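Local coordinates for GTP-binding nuclear protein GSP1 (Encephalitozoon cuniculi, PDB 4DJT), which binds and probably hydrolyses GTP as a Ran-family small GTPase, and probably supports protein import into the nucleus and RNA export, at residues I14-D19 with I89-V94; T25-R30 with I154-A159; H49-L54 with S183-E188. One frame throughout, in Å; residues are numbered along the deposited sequence.

Interaction 1: residues I14-D19 with I89-V94; sequences ICLIGD and ILFFDV. Unlike the reference sequence in segment 89-94: Leu90 (reference Phe).
Leu16 pairs with Ile89, and Ile17 with Leu90, as parallel beta bridges between strands 14-17 and 89-93, whose short axes run the same way at 13° and approach to 4.9 Å. Three backbone hydrogen bonds fix the register: Ile89 N donates to Cys15 O at 2.9 Å, Ile17 N to Ile89 O at 3.0 Å, and Phe91 N to Ile17 O at 2.9 Å. Ile17 and Ile89 each spend both their N-H and their carbonyl on the partner strand, which is the alternation of a parallel ladder. CA-H...O contacts support two of these acceptors: Leu90 CA lies 3.3 Å from Ile17 O, and Leu16 CA faces Ile89 O in the same way. The backbones stay paired as far as Gly18 and Phe91; at Asp19 a water, accepting from Asp19 N and donating to Phe91 O, replaces the next direct bond.

On one face, the side chains of Leu16 and Ile89 run alongside each other in the same direction. Leu16 CD2 is 3.8 Å from Ile89 CB and also 3.8 Å from Phe91 CE2, which it meets at the edge of the ring, in its plane; Ile14 CG2 joins this face against Ile89 CG1, beneath helix 164-174. On the other face, Ile17 CG1 sits between the backbone N and the carbonyl carbon (chi1 47°), a position that brings it to 3.6 Å from Leu90 CD1. Trp106 of helix 103-114 packs on both of these side chains, and its NE1 donates to Asp19 OD1.

Gly18 adopts a positive phi of 133°, a conformation suited to glycine, and its carbonyl accepts from Lys24 NZ. The strand thus runs straight into the phosphate-binding loop, as is characteristic of the P-loop GTPase fold, with its parallel neighbour alongside.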
loop_
_atom_site.group_PDB
_atom_site.type_symbol
_atom_site.label_atom_id
_atom_site.label_comp_id
_atom_site.label_asym_id
_atom_site.label_seq_id
_atom_site.Cartn_x
_atom_site.Cartn_y
_atom_site.Cartn_z
ATOM N N ILE A 14 7.231 1.182 3.425
ATOM C CA ILE A 14 6.081 1.661 2.657
ATOM C C ILE A 14 4.853 1.530 3.554
ATOM O O ILE A 14 4.635 0.462 4.142
ATOM C CB ILE A 14 5.839 0.825 1.367
ATOM C CG1 ILE A 14 7.066 0.845 0.430
ATOM C CG2 ILE A 14 4.540 1.254 0.684
ATOM C CD1 ILE A 14 7.398 2.201 -0.126
ATOM N N CYS A 15 4.023 2.563 3.611
ATOM C CA CYS A 15 2.748 2.496 4.340
ATOM C C CYS A 15 1.585 2.212 3.431
ATOM O O CYS A 15 1.403 2.902 2.413
ATOM C CB CYS A 15 2.458 3.816 5.069
ATOM S SG CYS A 15 3.644 4.153 6.402
ATOM N N LEU A 16 0.771 1.228 3.803
ATOM C CA LEU A 16 -0.556 1.072 3.165
ATOM C C LEU A 16 -1.560 1.932 3.881
ATOM O O LEU A 16 -1.721 1.844 5.090
ATOM C CB LEU A 16 -1.039 -0.382 3.203
ATOM C CG LEU A 16 -0.082 -1.408 2.697
ATOM C CD1 LEU A 16 -0.724 -2.817 2.777
ATOM C CD2 LEU A 16 0.379 -1.074 1.278
ATOM N N ILE A 17 -2.269 2.729 3.122
ATOM C CA ILE A 17 -3.272 3.611 3.676
ATOM C C ILE A 17 -4.535 3.583 2.844
ATOM O O ILE A 17 -4.541 3.111 1.707
ATOM C CB ILE A 17 -2.739 5.039 3.789
ATOM C CG1 ILE A 17 -2.043 5.487 2.513
ATOM C CG2 ILE A 17 -1.769 5.104 4.945
ATOM C CD1 ILE A 17 -1.637 6.977 2.538
ATOM N N GLY A 18 -5.611 4.073 3.454
ATOM C CA GLY A 18 -6.925 4.012 2.862
ATOM C C GLY A 18 -7.947 3.527 3.871
ATOM O O GLY A 18 -7.599 2.927 4.891
ATOM N N ASP A 19 -9.214 3.794 3.583
ATOM C CA ASP A 19 -10.278 3.492 4.534
ATOM C C ASP A 19 -10.357 2.014 4.884
ATOM O O ASP A 19 -9.962 1.157 4.114
ATOM C CB ASP A 19 -11.622 3.925 3.997
ATOM C CG ASP A 19 -11.858 5.432 4.115
ATOM O OD1 ASP A 19 -10.970 6.204 4.598
ATOM O OD2 ASP A 19 -12.967 5.817 3.747
ATOM N N ILE A 89 1.177 3.386 -0.467
ATOM C CA ILE A 89 0.246 2.870 -1.422
ATOM C C ILE A 89 -1.120 3.139 -0.840
ATOM O O ILE A 89 -1.424 2.701 0.267
ATOM C CB ILE A 89 0.416 1.338 -1.722
ATOM C CG1 ILE A 89 1.833 1.042 -2.184
ATOM C CG2 ILE A 89 -0.580 0.886 -2.795
ATOM C CD1 ILE A 89 2.164 -0.443 -2.330
ATOM N N LEU A 90 -1.897 3.955 -1.543
ATOM C CA LEU A 90 -3.169 4.457 -1.029
ATOM C C LEU A 90 -4.289 3.844 -1.827
ATOM O O LEU A 90 -4.316 3.955 -3.055
ATOM C CB LEU A 90 -3.185 6.006 -1.111
ATOM C CG LEU A 90 -4.516 6.702 -0.796
ATOM C CD1 LEU A 90 -4.990 6.419 0.624
ATOM C CD2 LEU A 90 -4.378 8.206 -1.043
ATOM N N PHE A 91 -5.177 3.103 -1.152
ATOM C CA PHE A 91 -6.206 2.345 -1.828
ATOM C C PHE A 91 -7.556 3.005 -1.643
ATOM O O PHE A 91 -7.832 3.590 -0.592
ATOM C CB PHE A 91 -6.342 0.963 -1.212
ATOM C CG PHE A 91 -5.113 0.117 -1.330
ATOM C CD1 PHE A 91 -5.047 -0.889 -2.249
ATOM C CD2 PHE A 91 -4.048 0.310 -0.472
ATOM C CE1 PHE A 91 -3.890 -1.681 -2.373
ATOM C CE2 PHE A 91 -2.904 -0.470 -0.572
ATOM C CZ PHE A 91 -2.835 -1.466 -1.523
ATOM N N PHE A 92 -8.416 2.813 -2.630
ATOM C CA PHE A 92 -9.842 2.945 -2.407
ATOM C C PHE A 92 -10.575 1.771 -3.035
ATOM O O PHE A 92 -10.015 0.994 -3.782
ATOM C CB PHE A 92 -10.360 4.306 -2.915
ATOM C CG PHE A 92 -10.358 4.442 -4.413
ATOM C CD1 PHE A 92 -9.176 4.697 -5.103
ATOM C CD2 PHE A 92 -11.542 4.351 -5.136
ATOM C CE1 PHE A 92 -9.158 4.798 -6.471
ATOM C CE2 PHE A 92 -11.535 4.476 -6.520
ATOM C CZ PHE A 92 -10.338 4.685 -7.184
ATOM N N ASP A 93 -11.849 1.666 -2.692
ATOM C CA ASP A 93 -12.752 0.660 -3.194
ATOM C C ASP A 93 -13.593 1.335 -4.277
ATOM O O ASP A 93 -14.327 2.305 -3.989
ATOM C CB ASP A 93 -13.623 0.224 -2.019
ATOM C CG ASP A 93 -14.673 -0.824 -2.380
ATOM O OD1 ASP A 93 -15.002 -1.012 -3.572
ATOM O OD2 ASP A 93 -15.197 -1.437 -1.418
ATOM N N VAL A 94 -13.479 0.851 -5.510
ATOM C CA VAL A 94 -14.147 1.476 -6.650
ATOM C C VAL A 94 -15.664 1.385 -6.552
ATOM O O VAL A 94 -16.381 2.038 -7.330
ATOM C CB VAL A 94 -13.736 0.843 -8.001
ATOM C CG1 VAL A 94 -12.280 1.079 -8.283
ATOM C CG2 VAL A 94 -14.086 -0.637 -8.054
HETATM O O HOH W 1 -9.623 5.135 1.078
#

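Interaction 2: residues T25-R30 with I154-A159; sequences TTYINR and ISAKTA. With MG (magnesium ion), chain D; GDP (guanosine-5'-diphosphate), chain C.
Arg30 and Ala156 join the turn just past helix 24-28, which follows the P-loop, to the Ser155-Ala156-Lys157 loop, the SAK (G5) motif with which small GTPases hold the guanine base. The polar grip is end-on: NH1 and NH2 of Arg30 both donate to the single acceptor Ala156 O, each at 2.9 Å and both with the acceptor nearly in the guanidinium plane. NH2 also donates to Tyr27 O at 2.8 Å, so the bonds of NH1 and NH2 together fix the rotation of the group. Ala159 CB lies over one guanidinium face, offset toward its rim.

Apolar contacts fill the space next to this grip. Ala156 CB meets the Tyr27 backbone, 3.5 Å from its N, and touches Tyr27 CB. With CG anti to the backbone N (chi1 -180°), the Tyr27 ring extends to Ile154, whose side chain it crosses at about a right angle, while its OH donates to Phe162 O.

The ligand bridges both segments. Lys157 N donates to GDP O6 at 3.1 Å, and Ala156 N is engaged by Asn125 OD1. At the phosphates, Thr26 N and OG1 both donate to GDP O1A. The magnesium ion is six-coordinate: four waters and GDP O1B join Thr25 OG1, which binds it at 2.1 Å.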
loop_
_atom_site.group_PDB
_atom_site.type_symbol
_atom_site.label_atom_id
_atom_site.label_comp_id
_atom_site.label_asym_id
_atom_site.label_seq_id
_atom_site.Cartn_x
_atom_site.Cartn_y
_atom_site.Cartn_z
ATOM N N THR A 25 -5.356 -5.153 3.543
ATOM C CA THR A 25 -4.876 -6.414 4.085
ATOM C C THR A 25 -4.956 -7.533 3.066
ATOM O O THR A 25 -3.998 -8.321 2.919
ATOM C CB THR A 25 -5.654 -6.745 5.387
ATOM O OG1 THR A 25 -5.439 -5.677 6.325
ATOM C CG2 THR A 25 -5.172 -8.045 5.980
ATOM N N THR A 26 -6.037 -7.569 2.292
ATOM C CA THR A 26 -6.162 -8.571 1.211
ATOM C C THR A 26 -4.999 -8.479 0.215
ATOM O O THR A 26 -4.456 -9.517 -0.241
ATOM C CB THR A 26 -7.538 -8.494 0.502
ATOM O OG1 THR A 26 -8.586 -8.623 1.492
ATOM C CG2 THR A 26 -7.680 -9.636 -0.534
ATOM N N TYR A 27 -4.597 -7.245 -0.083
ATOM C CA TYR A 27 -3.494 -6.982 -0.982
ATOM C C TYR A 27 -2.187 -7.550 -0.461
ATOM O O TYR A 27 -1.552 -8.349 -1.146
ATOM C CB TYR A 27 -3.333 -5.501 -1.184
ATOM C CG TYR A 27 -2.194 -5.093 -2.122
ATOM C CD1 TYR A 27 -2.288 -5.305 -3.503
ATOM C CD2 TYR A 27 -1.090 -4.431 -1.647
ATOM C CE1 TYR A 27 -1.284 -4.901 -4.358
ATOM C CE2 TYR A 27 -0.075 -4.021 -2.499
ATOM C CZ TYR A 27 -0.175 -4.270 -3.856
ATOM O OH TYR A 27 0.852 -3.836 -4.702
ATOM N N ILE A 28 -1.801 -7.174 0.769
ATOM C CA ILE A 28 -0.437 -7.424 1.242
ATOM C C ILE A 28 -0.259 -8.716 2.044
ATOM O O ILE A 28 0.843 -9.214 2.135
ATOM C CB ILE A 28 0.070 -6.262 2.091
ATOM C CG1 ILE A 28 1.617 -6.253 2.177
ATOM C CG2 ILE A 28 -0.644 -6.271 3.442
ATOM C CD1 ILE A 28 2.334 -5.998 0.853
ATOM N N ASN A 29 -1.339 -9.233 2.651
ATOM C CA ASN A 29 -1.213 -10.278 3.659
ATOM C C ASN A 29 -1.042 -11.657 2.947
ATOM O O ASN A 29 -1.921 -12.544 3.021
ATOM C CB ASN A 29 -2.416 -10.255 4.572
ATOM C CG ASN A 29 -2.325 -11.252 5.711
ATOM O OD1 ASN A 29 -1.239 -11.710 6.087
ATOM N ND2 ASN A 29 -3.461 -11.601 6.251
ATOM N N ARG A 30 0.062 -11.732 2.205
ATOM C CA ARG A 30 0.457 -12.899 1.440
ATOM C C ARG A 30 1.801 -13.363 1.954
ATOM O O ARG A 30 2.478 -12.661 2.691
ATOM C CB ARG A 30 0.497 -12.555 -0.065
ATOM C CG ARG A 30 -0.851 -12.089 -0.591
ATOM C CD ARG A 30 -0.762 -11.527 -2.021
ATOM N NE ARG A 30 -1.895 -12.020 -2.764
ATOM C CZ ARG A 30 -3.044 -11.383 -2.935
ATOM N NH1 ARG A 30 -4.026 -11.979 -3.610
ATOM N NH2 ARG A 30 -3.198 -10.138 -2.518
ATOM N N ILE A 154 -6.408 -2.406 -9.710
ATOM C CA ILE A 154 -5.973 -3.745 -9.228
ATOM C C ILE A 154 -7.161 -4.546 -8.668
ATOM O O ILE A 154 -8.208 -3.995 -8.317
ATOM C CB ILE A 154 -4.901 -3.665 -8.095
ATOM C CG1 ILE A 154 -5.479 -3.075 -6.826
ATOM C CG2 ILE A 154 -3.689 -2.788 -8.487
ATOM C CD1 ILE A 154 -4.535 -3.140 -5.605
ATOM N N SER A 155 -6.931 -5.836 -8.499
ATOM C CA SER A 155 -7.773 -6.666 -7.627
ATOM C C SER A 155 -6.889 -7.336 -6.569
ATOM O O SER A 155 -6.093 -8.200 -6.854
ATOM C CB SER A 155 -8.566 -7.719 -8.420
ATOM O OG SER A 155 -9.177 -8.643 -7.505
ATOM N N ALA A 156 -7.002 -6.876 -5.338
ATOM C CA ALA A 156 -6.246 -7.484 -4.262
ATOM C C ALA A 156 -6.634 -8.941 -4.087
ATOM O O ALA A 156 -5.829 -9.735 -3.646
ATOM C CB ALA A 156 -6.469 -6.718 -2.973
ATOM N N LYS A 157 -7.880 -9.289 -4.404
ATOM C CA LYS A 157 -8.339 -10.696 -4.289
ATOM C C LYS A 157 -7.492 -11.645 -5.155
ATOM O O LYS A 157 -6.937 -12.639 -4.657
ATOM C CB LYS A 157 -9.810 -10.831 -4.669
ATOM C CG LYS A 157 -10.299 -12.285 -4.765
ATOM C CD LYS A 157 -11.796 -12.374 -5.051
ATOM C CE LYS A 157 -12.134 -12.067 -6.512
ATOM N NZ LYS A 157 -12.287 -13.300 -7.348
ATOM N N THR A 158 -7.364 -11.317 -6.440
ATOM C CA THR A 158 -6.730 -12.213 -7.405
ATOM C C THR A 158 -5.253 -11.894 -7.643
ATOM O O THR A 158 -4.604 -12.542 -8.453
ATOM C CB THR A 158 -7.450 -12.144 -8.748
ATOM O OG1 THR A 158 -7.229 -10.867 -9.339
ATOM C CG2 THR A 158 -8.969 -12.378 -8.561
ATOM N N ALA A 159 -4.741 -10.884 -6.955
ATOM C CA ALA A 159 -3.376 -10.427 -7.148
ATOM C C ALA A 159 -3.117 -9.803 -8.544
ATOM O O ALA A 159 -1.966 -9.598 -8.925
ATOM C CB ALA A 159 -2.402 -11.573 -6.871
HETATM MG MG MG D . -6.828 -4.382 7.177
HETATM P PB GDP C . -8.825 -3.361 4.704
HETATM O O1B GDP C . -7.557 -4.069 5.206
HETATM O O2B GDP C . -8.569 -2.189 3.771
HETATM O O3B GDP C . -9.818 -3.100 5.834
HETATM O O3A GDP C . -9.666 -4.401 3.796
HETATM P PA GDP C . -9.630 -5.994 3.798
HETATM O O1A GDP C . -8.420 -6.546 3.070
HETATM O O2A GDP C . -9.909 -6.456 5.194
HETATM O "O5'" GDP C . -10.852 -6.401 2.876
HETATM C "C5'" GDP C . -12.154 -5.872 3.189
HETATM C "C4'" GDP C . -13.181 -6.728 2.472
HETATM O "O4'" GDP C . -13.070 -6.510 1.081
HETATM C "C3'" GDP C . -12.952 -8.202 2.671
HETATM O "O3'" GDP C . -14.211 -8.843 2.694
HETATM C "C2'" GDP C . -12.224 -8.669 1.448
HETATM O "O2'" GDP C . -12.479 -10.037 1.076
HETATM C "C1'" GDP C . -12.768 -7.705 0.419
HETATM N N9 GDP C . -11.784 -7.431 -0.618
HETATM C C8 GDP C . -10.526 -6.950 -0.495
HETATM N N7 GDP C . -9.946 -6.863 -1.718
HETATM C C5 GDP C . -10.854 -7.218 -2.625
HETATM C C6 GDP C . -10.910 -7.339 -4.092
HETATM O O6 GDP C . -9.924 -7.041 -4.830
HETATM N N1 GDP C . -12.068 -7.774 -4.634
HETATM C C2 GDP C . -13.149 -8.102 -3.873
HETATM N N2 GDP C . -14.269 -8.530 -4.458
HETATM N N3 GDP C . -13.158 -8.019 -2.528
HETATM C C4 GDP C . -12.054 -7.595 -1.888
HETATM O O HOH W 2 -5.350 -2.896 7.037
HETATM O O HOH W 3 -6.078 -4.893 8.993
HETATM O O HOH W 4 -8.127 -2.875 8.013
HETATM O O HOH W 5 -8.303 -5.879 7.275
#

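Interaction 3: residues H49-L54 with S183-E188; sequences HPVTFL and SNVNLE
Ser183 turns its side chain toward Leu54 at the end of strand 46-54. Its CB lies 4.0 Å from Leu54 CB. From there chi1 (56°) sets OG between the backbone N and the carbonyl carbon, where it accepts from Leu54 N at 2.8 Å. The N-H...O angle of 178° makes this bond practically straight, and OG also comes within 3.5 Å of Phe53 CA. A water donating to Thr52 O also lies close to Ser183 OG, though that second approach is so short that it remains doubtful. A backbone hydrogen bond between Leu54 and Val182 adds to the attachment just before the serine.

The two segments run in roughly opposite directions, yet 183-188 forms no regular strand here. It belongs to the chain that follows helix 164-174 and lies against the central sheet of the GTPase fold, consistent with the GDP-bound state of Ran, in which the C-terminal extension packs on the body of the protein.

Two residues beyond the serine, Val185 supplies the apolar half of the contact. Its CG1, anti to the carbonyl carbon (chi1 -68°), is the branch that touches. It comes within 3.3 Å of Phe53 CE2, a tight approach, and remains 3.7 Å from CD2 and 3.8 Å from CZ of the same ring, an oblique meeting spread over three ring atoms. The same methyl meets Val51 CG2 at 3.8 Å, the two valines crossing at an angle. Val51 and Phe53, alternate residues on one face of the strand, thus both touch CG1, with Thr52 O also close by. Phe53 is further stacked with Phe181, and Val51 packs on Phe63 of strand 60-68.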
loop_
_atom_site.group_PDB
_atom_site.type_symbol
_atom_site.label_atom_id
_atom_site.label_comp_id
_atom_site.label_asym_id
_atom_site.label_seq_id
_atom_site.Cartn_x
_atom_site.Cartn_y
_atom_site.Cartn_z
ATOM N N HIS A 49 5.242 -6.405 6.576
ATOM C CA HIS A 49 5.366 -7.487 5.568
ATOM C C HIS A 49 6.559 -7.242 4.686
ATOM O O HIS A 49 6.508 -6.389 3.810
ATOM C CB HIS A 49 4.109 -7.514 4.688
ATOM C CG HIS A 49 2.845 -7.850 5.420
ATOM N ND1 HIS A 49 2.440 -9.119 5.618
ATOM C CD2 HIS A 49 1.847 -7.031 5.956
ATOM C CE1 HIS A 49 1.246 -9.109 6.258
ATOM N NE2 HIS A 49 0.891 -7.837 6.462
ATOM N N PRO A 50 7.663 -7.947 4.920
ATOM C CA PRO A 50 8.795 -7.801 3.985
ATOM C C PRO A 50 8.529 -8.501 2.673
ATOM O O PRO A 50 8.141 -9.676 2.662
ATOM C CB PRO A 50 9.960 -8.467 4.688
ATOM C CG PRO A 50 9.468 -8.933 5.994
ATOM C CD PRO A 50 8.031 -8.647 6.170
ATOM N N VAL A 51 8.742 -7.774 1.578
ATOM C CA VAL A 51 8.710 -8.361 0.224
ATOM C C VAL A 51 9.977 -7.921 -0.562
ATOM O O VAL A 51 10.256 -6.718 -0.718
ATOM C CB VAL A 51 7.405 -8.047 -0.535
ATOM C CG1 VAL A 51 7.174 -6.533 -0.685
ATOM C CG2 VAL A 51 7.402 -8.737 -1.891
ATOM N N THR A 52 10.709 -8.919 -1.036
ATOM C CA THR A 52 11.960 -8.741 -1.740
ATOM C C THR A 52 11.771 -9.103 -3.214
ATOM O O THR A 52 11.190 -10.140 -3.557
ATOM C CB THR A 52 13.059 -9.632 -1.157
ATOM O OG1 THR A 52 13.249 -9.289 0.223
ATOM C CG2 THR A 52 14.396 -9.420 -1.944
ATOM N N PHE A 53 12.275 -8.221 -4.069
ATOM C CA PHE A 53 12.371 -8.460 -5.489
ATOM C C PHE A 53 13.841 -8.371 -5.889
ATOM O O PHE A 53 14.606 -7.598 -5.325
ATOM C CB PHE A 53 11.610 -7.366 -6.263
ATOM C CG PHE A 53 10.151 -7.286 -5.953
ATOM C CD1 PHE A 53 9.698 -6.494 -4.916
ATOM C CD2 PHE A 53 9.238 -7.995 -6.677
ATOM C CE1 PHE A 53 8.357 -6.415 -4.615
ATOM C CE2 PHE A 53 7.867 -7.893 -6.401
ATOM C CZ PHE A 53 7.440 -7.088 -5.376
ATOM N N LEU A 54 14.212 -9.146 -6.883
ATOM C CA LEU A 54 15.518 -8.984 -7.542
ATOM C C LEU A 54 15.289 -8.216 -8.830
ATOM O O LEU A 54 14.345 -8.505 -9.593
ATOM C CB LEU A 54 16.087 -10.373 -7.821
ATOM C CG LEU A 54 17.508 -10.573 -8.319
ATOM C CD1 LEU A 54 18.533 -9.907 -7.416
ATOM C CD2 LEU A 54 17.763 -12.080 -8.368
ATOM N N SER A 183 12.441 -11.513 -10.562
ATOM C CA SER A 183 12.024 -12.601 -9.663
ATOM C C SER A 183 10.513 -12.532 -9.512
ATOM O O SER A 183 9.921 -11.495 -9.755
ATOM C CB SER A 183 12.693 -12.463 -8.306
ATOM O OG SER A 183 12.432 -11.188 -7.709
ATOM N N ASN A 184 9.899 -13.655 -9.162
ATOM C CA ASN A 184 8.447 -13.740 -8.946
ATOM C C ASN A 184 8.166 -13.865 -7.460
ATOM O O ASN A 184 8.840 -14.625 -6.770
ATOM C CB ASN A 184 7.877 -14.955 -9.685
ATOM C CG ASN A 184 8.121 -14.881 -11.186
ATOM O OD1 ASN A 184 7.507 -14.082 -11.889
ATOM N ND2 ASN A 184 9.051 -15.686 -11.672
ATOM N N VAL A 185 7.171 -13.145 -6.964
ATOM C CA VAL A 185 6.892 -13.182 -5.526
ATOM C C VAL A 185 5.843 -14.225 -5.182
ATOM O O VAL A 185 4.915 -14.475 -5.982
ATOM C CB VAL A 185 6.488 -11.801 -4.943
ATOM C CG1 VAL A 185 7.692 -10.862 -4.986
ATOM C CG2 VAL A 185 5.268 -11.220 -5.656
ATOM N N ASN A 186 5.979 -14.811 -3.995
ATOM C CA ASN A 186 4.990 -15.791 -3.466
ATOM C C ASN A 186 3.721 -15.059 -3.038
ATOM O O ASN A 186 3.738 -14.292 -2.051
ATOM C CB ASN A 186 5.559 -16.593 -2.295
ATOM C CG ASN A 186 4.612 -17.684 -1.814
ATOM O OD1 ASN A 186 3.395 -17.542 -1.885
ATOM N ND2 ASN A 186 5.165 -18.775 -1.325
ATOM N N LEU A 187 2.645 -15.267 -3.783
ATOM C CA LEU A 187 1.417 -14.471 -3.593
ATOM C C LEU A 187 0.340 -15.230 -2.859
ATOM O O LEU A 187 -0.837 -14.825 -2.866
ATOM C CB LEU A 187 0.887 -13.972 -4.934
ATOM C CG LEU A 187 1.811 -13.031 -5.705
ATOM C CD1 LEU A 187 1.314 -12.884 -7.147
ATOM C CD2 LEU A 187 1.899 -11.688 -4.994
ATOM N N GLU A 188 0.714 -16.345 -2.229
ATOM C CA GLU A 188 -0.267 -17.130 -1.521
ATOM C C GLU A 188 -0.750 -16.365 -0.279
ATOM O O GLU A 188 0.040 -15.769 0.440
ATOM C CB GLU A 188 0.272 -18.514 -1.166
ATOM C CG GLU A 188 0.459 -19.382 -2.390
ATOM C CD GLU A 188 1.181 -20.697 -2.142
ATOM O OE1 GLU A 188 1.735 -20.938 -1.036
ATOM O OE2 GLU A 188 1.190 -21.509 -3.087
HETATM O O HOH W 6 11.135 -11.921 -5.671
#

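Overall arrangement
Interactions 1 and 2, with centres 12 Å apart, share an apolar layer behind the nucleotide: Phe91 and Tyr27 meet edge-to-face, with Phe91 CZ 3.4 Å from Tyr27 CD2, and Leu16 CD1 lies 3.5 Å from Ile28 CG2. Strand 11-17 and helix 24-28 are consecutive in the chain, and the side chain of Phe91 is about 6 Å from GDP. Interaction 3 lies away from the annotated sites but touches interaction 2, whose centre is 13 Å away, through a probable hydrogen bond of 3.0 Å from Arg30 NE to Leu187 O. Interactions 1 and 3 do not touch, their nearest atoms being about 6 Å apart, although both reach the same sheet.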